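PDB 4B7O: iron-regulated outer membrane protein from Neisseria meningitidis, which probably takes up iron across the outer membrane as a transporter of the TonB-dependent receptor family. Local coordinates for residues T532-G543 and G555-L566. Residues are numbered along the deposited sequence; the frame is centred on the assembly and turned at random.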
# COMPACT_ATOMS: atom_id res chain seq x y z
N THR A 532 12.00 -24.57 -0.92
CA THR A 532 10.94 -23.76 -0.32
C THR A 532 10.16 -23.05 -1.43
O THR A 532 10.75 -22.45 -2.32
CB THR A 532 11.38 -22.76 0.78
OG1 THR A 532 11.47 -21.43 0.24
CG2 THR A 532 12.64 -23.15 1.44
N LYS A 533 8.84 -23.13 -1.35
CA LYS A 533 7.93 -22.71 -2.43
C LYS A 533 7.34 -21.32 -2.14
O LYS A 533 7.42 -20.81 -0.99
CB LYS A 533 6.74 -23.69 -2.53
CG LYS A 533 7.02 -25.18 -2.25
CD LYS A 533 6.97 -25.99 -3.54
CE LYS A 533 8.17 -26.94 -3.64
NZ LYS A 533 8.39 -27.78 -2.41
N ALA A 534 6.70 -20.77 -3.17
CA ALA A 534 5.78 -19.60 -3.06
C ALA A 534 4.53 -19.87 -2.24
O ALA A 534 4.00 -20.96 -2.25
CB ALA A 534 5.37 -19.08 -4.43
N GLU A 535 4.09 -18.85 -1.51
CA GLU A 535 2.83 -18.83 -0.78
C GLU A 535 1.73 -18.92 -1.79
O GLU A 535 1.71 -18.15 -2.76
CB GLU A 535 2.68 -17.51 -0.06
CG GLU A 535 3.33 -17.48 1.30
CD GLU A 535 3.34 -16.09 1.92
OE1 GLU A 535 3.05 -15.10 1.17
OE2 GLU A 535 3.60 -15.99 3.15
N ARG A 536 0.77 -19.79 -1.54
CA ARG A 536 -0.31 -20.02 -2.55
C ARG A 536 -1.70 -19.73 -1.99
O ARG A 536 -2.14 -20.32 -1.00
CB ARG A 536 -0.21 -21.41 -3.18
CG ARG A 536 -1.00 -21.51 -4.47
CD ARG A 536 -0.36 -22.49 -5.42
NE ARG A 536 -1.12 -22.62 -6.67
CZ ARG A 536 -2.09 -23.52 -6.84
NH1 ARG A 536 -2.44 -24.32 -5.82
NH2 ARG A 536 -2.71 -23.60 -8.02
N ALA A 537 -2.35 -18.73 -2.56
CA ALA A 537 -3.63 -18.31 -2.02
C ALA A 537 -4.73 -18.91 -2.88
O ALA A 537 -4.61 -18.97 -4.13
CB ALA A 537 -3.75 -16.78 -2.04
N ARG A 538 -5.80 -19.35 -2.22
CA ARG A 538 -7.05 -19.60 -2.94
C ARG A 538 -8.11 -18.67 -2.38
O ARG A 538 -8.42 -18.76 -1.22
CB ARG A 538 -7.47 -21.07 -2.78
CG ARG A 538 -8.56 -21.49 -3.76
CD ARG A 538 -9.03 -22.93 -3.50
NE ARG A 538 -9.46 -23.23 -2.12
CZ ARG A 538 -10.25 -24.27 -1.80
NH1 ARG A 538 -10.72 -25.07 -2.76
NH2 ARG A 538 -10.59 -24.53 -0.53
N ASN A 539 -8.64 -17.78 -3.21
CA ASN A 539 -9.59 -16.79 -2.74
C ASN A 539 -10.97 -17.00 -3.38
O ASN A 539 -11.13 -16.94 -4.57
CB ASN A 539 -9.07 -15.36 -3.03
CG ASN A 539 -9.89 -14.27 -2.35
OD1 ASN A 539 -9.83 -14.09 -1.16
ND2 ASN A 539 -10.65 -13.51 -3.14
N THR A 540 -11.98 -17.21 -2.56
CA THR A 540 -13.32 -17.26 -3.11
C THR A 540 -14.23 -16.23 -2.52
O THR A 540 -14.26 -16.03 -1.31
CB THR A 540 -13.89 -18.69 -3.13
OG1 THR A 540 -15.29 -18.68 -2.80
CG2 THR A 540 -13.18 -19.55 -2.23
N GLU A 541 -14.91 -15.51 -3.37
CA GLU A 541 -15.89 -14.54 -2.85
C GLU A 541 -17.21 -14.32 -3.56
O GLU A 541 -17.29 -14.47 -4.77
CB GLU A 541 -15.26 -13.17 -2.57
CG GLU A 541 -14.31 -12.55 -3.57
CD GLU A 541 -13.57 -11.36 -2.90
OE1 GLU A 541 -14.23 -10.35 -2.49
OE2 GLU A 541 -12.32 -11.44 -2.78
N ILE A 542 -18.24 -13.92 -2.82
CA ILE A 542 -19.47 -13.54 -3.50
C ILE A 542 -19.69 -12.04 -3.31
O ILE A 542 -19.22 -11.47 -2.34
CB ILE A 542 -20.63 -14.42 -3.03
CG1 ILE A 542 -20.66 -14.48 -1.52
CG2 ILE A 542 -20.41 -15.90 -3.50
CD1 ILE A 542 -21.96 -15.07 -1.05
N GLY A 543 -20.37 -11.37 -4.24
CA GLY A 543 -20.68 -9.96 -4.00
C GLY A 543 -21.92 -9.58 -4.73
O GLY A 543 -22.45 -10.39 -5.43
N GLY A 555 -21.89 -5.28 -1.32
CA GLY A 555 -21.45 -6.16 -0.28
C GLY A 555 -20.56 -7.25 -0.85
O GLY A 555 -20.53 -7.47 -2.05
N SER A 556 -19.82 -7.93 0.02
CA SER A 556 -18.93 -8.96 -0.36
C SER A 556 -18.85 -9.87 0.80
O SER A 556 -19.05 -9.44 1.92
CB SER A 556 -17.52 -8.42 -0.60
OG SER A 556 -17.33 -7.93 -1.93
N TYR A 557 -18.55 -11.15 0.54
CA TYR A 557 -18.12 -12.08 1.56
C TYR A 557 -16.97 -12.88 0.99
O TYR A 557 -17.06 -13.33 -0.13
CB TYR A 557 -19.23 -13.01 1.98
CG TYR A 557 -18.97 -13.52 3.34
CD1 TYR A 557 -18.01 -14.51 3.57
CD2 TYR A 557 -19.60 -12.95 4.43
CE1 TYR A 557 -17.75 -14.98 4.86
CE2 TYR A 557 -19.36 -13.38 5.71
CZ TYR A 557 -18.45 -14.39 5.92
OH TYR A 557 -18.22 -14.77 7.19
N PHE A 558 -15.88 -13.03 1.73
CA PHE A 558 -14.71 -13.64 1.11
C PHE A 558 -14.16 -14.73 1.99
O PHE A 558 -14.33 -14.70 3.18
CB PHE A 558 -13.61 -12.61 0.83
CG PHE A 558 -13.17 -11.90 2.06
CD1 PHE A 558 -12.19 -12.47 2.88
CD2 PHE A 558 -13.79 -10.70 2.43
CE1 PHE A 558 -11.78 -11.82 4.04
CE2 PHE A 558 -13.40 -10.06 3.59
CZ PHE A 558 -12.40 -10.62 4.40
N TRP A 559 -13.54 -15.72 1.38
CA TRP A 559 -12.87 -16.74 2.17
C TRP A 559 -11.54 -16.97 1.56
O TRP A 559 -11.42 -17.09 0.32
CB TRP A 559 -13.58 -18.02 2.07
CG TRP A 559 -14.96 -18.03 2.64
CD1 TRP A 559 -15.33 -18.46 3.89
CD2 TRP A 559 -16.20 -17.64 1.97
NE1 TRP A 559 -16.67 -18.38 4.05
CE2 TRP A 559 -17.26 -17.91 2.92
CE3 TRP A 559 -16.52 -17.13 0.71
CZ2 TRP A 559 -18.60 -17.68 2.62
CZ3 TRP A 559 -17.86 -16.90 0.40
CH2 TRP A 559 -18.88 -17.15 1.36
N GLN A 560 -10.52 -17.06 2.39
CA GLN A 560 -9.23 -17.22 1.80
C GLN A 560 -8.39 -18.15 2.56
O GLN A 560 -8.39 -18.15 3.77
CB GLN A 560 -8.56 -15.89 1.61
CG GLN A 560 -7.62 -15.91 0.39
CD GLN A 560 -6.56 -14.90 0.63
OE1 GLN A 560 -6.08 -14.24 -0.29
NE2 GLN A 560 -6.24 -14.71 1.92
N THR A 561 -7.71 -18.99 1.81
CA THR A 561 -6.71 -19.89 2.34
C THR A 561 -5.36 -19.60 1.69
O THR A 561 -5.25 -19.49 0.44
CB THR A 561 -7.09 -21.35 2.06
OG1 THR A 561 -8.43 -21.52 2.45
CG2 THR A 561 -6.22 -22.33 2.90
N ILE A 562 -4.34 -19.48 2.52
CA ILE A 562 -2.99 -19.35 1.98
C ILE A 562 -2.15 -20.50 2.51
O ILE A 562 -1.97 -20.67 3.74
CB ILE A 562 -2.37 -17.98 2.24
CG1 ILE A 562 -3.26 -16.92 1.63
CG2 ILE A 562 -1.07 -17.83 1.48
CD1 ILE A 562 -2.99 -15.50 2.14
N LYS A 563 -1.70 -21.32 1.59
CA LYS A 563 -0.81 -22.44 1.92
C LYS A 563 0.66 -22.03 1.76
O LYS A 563 1.01 -21.18 0.92
CB LYS A 563 -1.08 -23.66 1.04
CG LYS A 563 -2.53 -24.12 1.05
CD LYS A 563 -2.65 -25.62 1.36
CE LYS A 563 -4.08 -26.11 1.17
NZ LYS A 563 -4.44 -26.12 -0.29
N ASP A 564 1.50 -22.67 2.57
CA ASP A 564 2.91 -22.43 2.56
C ASP A 564 3.31 -21.00 2.93
O ASP A 564 4.16 -20.42 2.29
CB ASP A 564 3.47 -22.81 1.21
CG ASP A 564 3.48 -24.33 0.98
OD1 ASP A 564 3.52 -25.11 1.98
OD2 ASP A 564 3.47 -24.71 -0.23
N ALA A 565 2.68 -20.43 3.94
CA ALA A 565 3.03 -19.07 4.37
C ALA A 565 4.47 -19.05 4.86
O ALA A 565 4.93 -20.01 5.49
CB ALA A 565 2.12 -18.65 5.50
N LEU A 566 5.17 -17.95 4.60
CA LEU A 566 6.53 -17.76 5.15
C LEU A 566 6.59 -16.60 6.11
O LEU A 566 6.06 -15.51 5.86
CB LEU A 566 7.58 -17.55 4.07
CG LEU A 566 7.54 -18.43 2.83
CD1 LEU A 566 6.80 -17.70 1.76
CD2 LEU A 566 8.95 -18.65 2.34
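An antiparallel β hairpin of the transmembrane barrel pairs Arg536 through Gly543 with Lys563 back to Ser556, the strand axes 4.5 Å apart and running at 163°. Four hydrogen-bonded pairs, Arg536–Lys563, Arg538–Thr561, Thr540–Trp559 and Ile542–Tyr557, each exchange two backbone bonds; Arg538 N reaches Thr561 O at 2.7 Å. Their side chains share one face. Here the Trp559 ring, its CG beside its own backbone N (chi1 -65°), lies with its edge toward strand 535-543, bringing CE3 to 3.2 Å from Thr540 O in the plane of the indole, while CZ3 borders Ile542 CG1. Tyr557, two residues earlier on the same strand, places CD1 over one face of the indole, 3.3 Å above the plane and offset toward the rim.

In TonB-dependent transporters a plug domain fills the barrel, and the opposite face of this hairpin, with Ala537, Asn539, Glu541, Ser556 and Phe558, turns to it. Asn539 ND2 donates to the anti lone pair of Glu541 OE2 at 2.7 Å, in the plane of its own amide; the same carboxylate forms salt bridges with Lys66, through OE2, and Arg110, through OE1, both from the plug side, so its charge is probably well compensated. Asn539 OD1 rests on Gln560 CG, and Glu541 CB abuts Phe558 CB at 3.8 Å. Farther along, Ala537 CB packs against Ile562 CG1.

Beyond Lys563 the chain turns a corner at Asp564, and Glu535 bridges the bend. Its chain, extended beyond CG (chi2 172°), brings OE2 to Leu566 N at 2.9 Å, met on the anti side, somewhat out of the carboxylate plane, while Leu566 CD1 lies 3.5 Å from Glu535 CG. The other oxygen, OE1, is held in a salt bridge by Arg512.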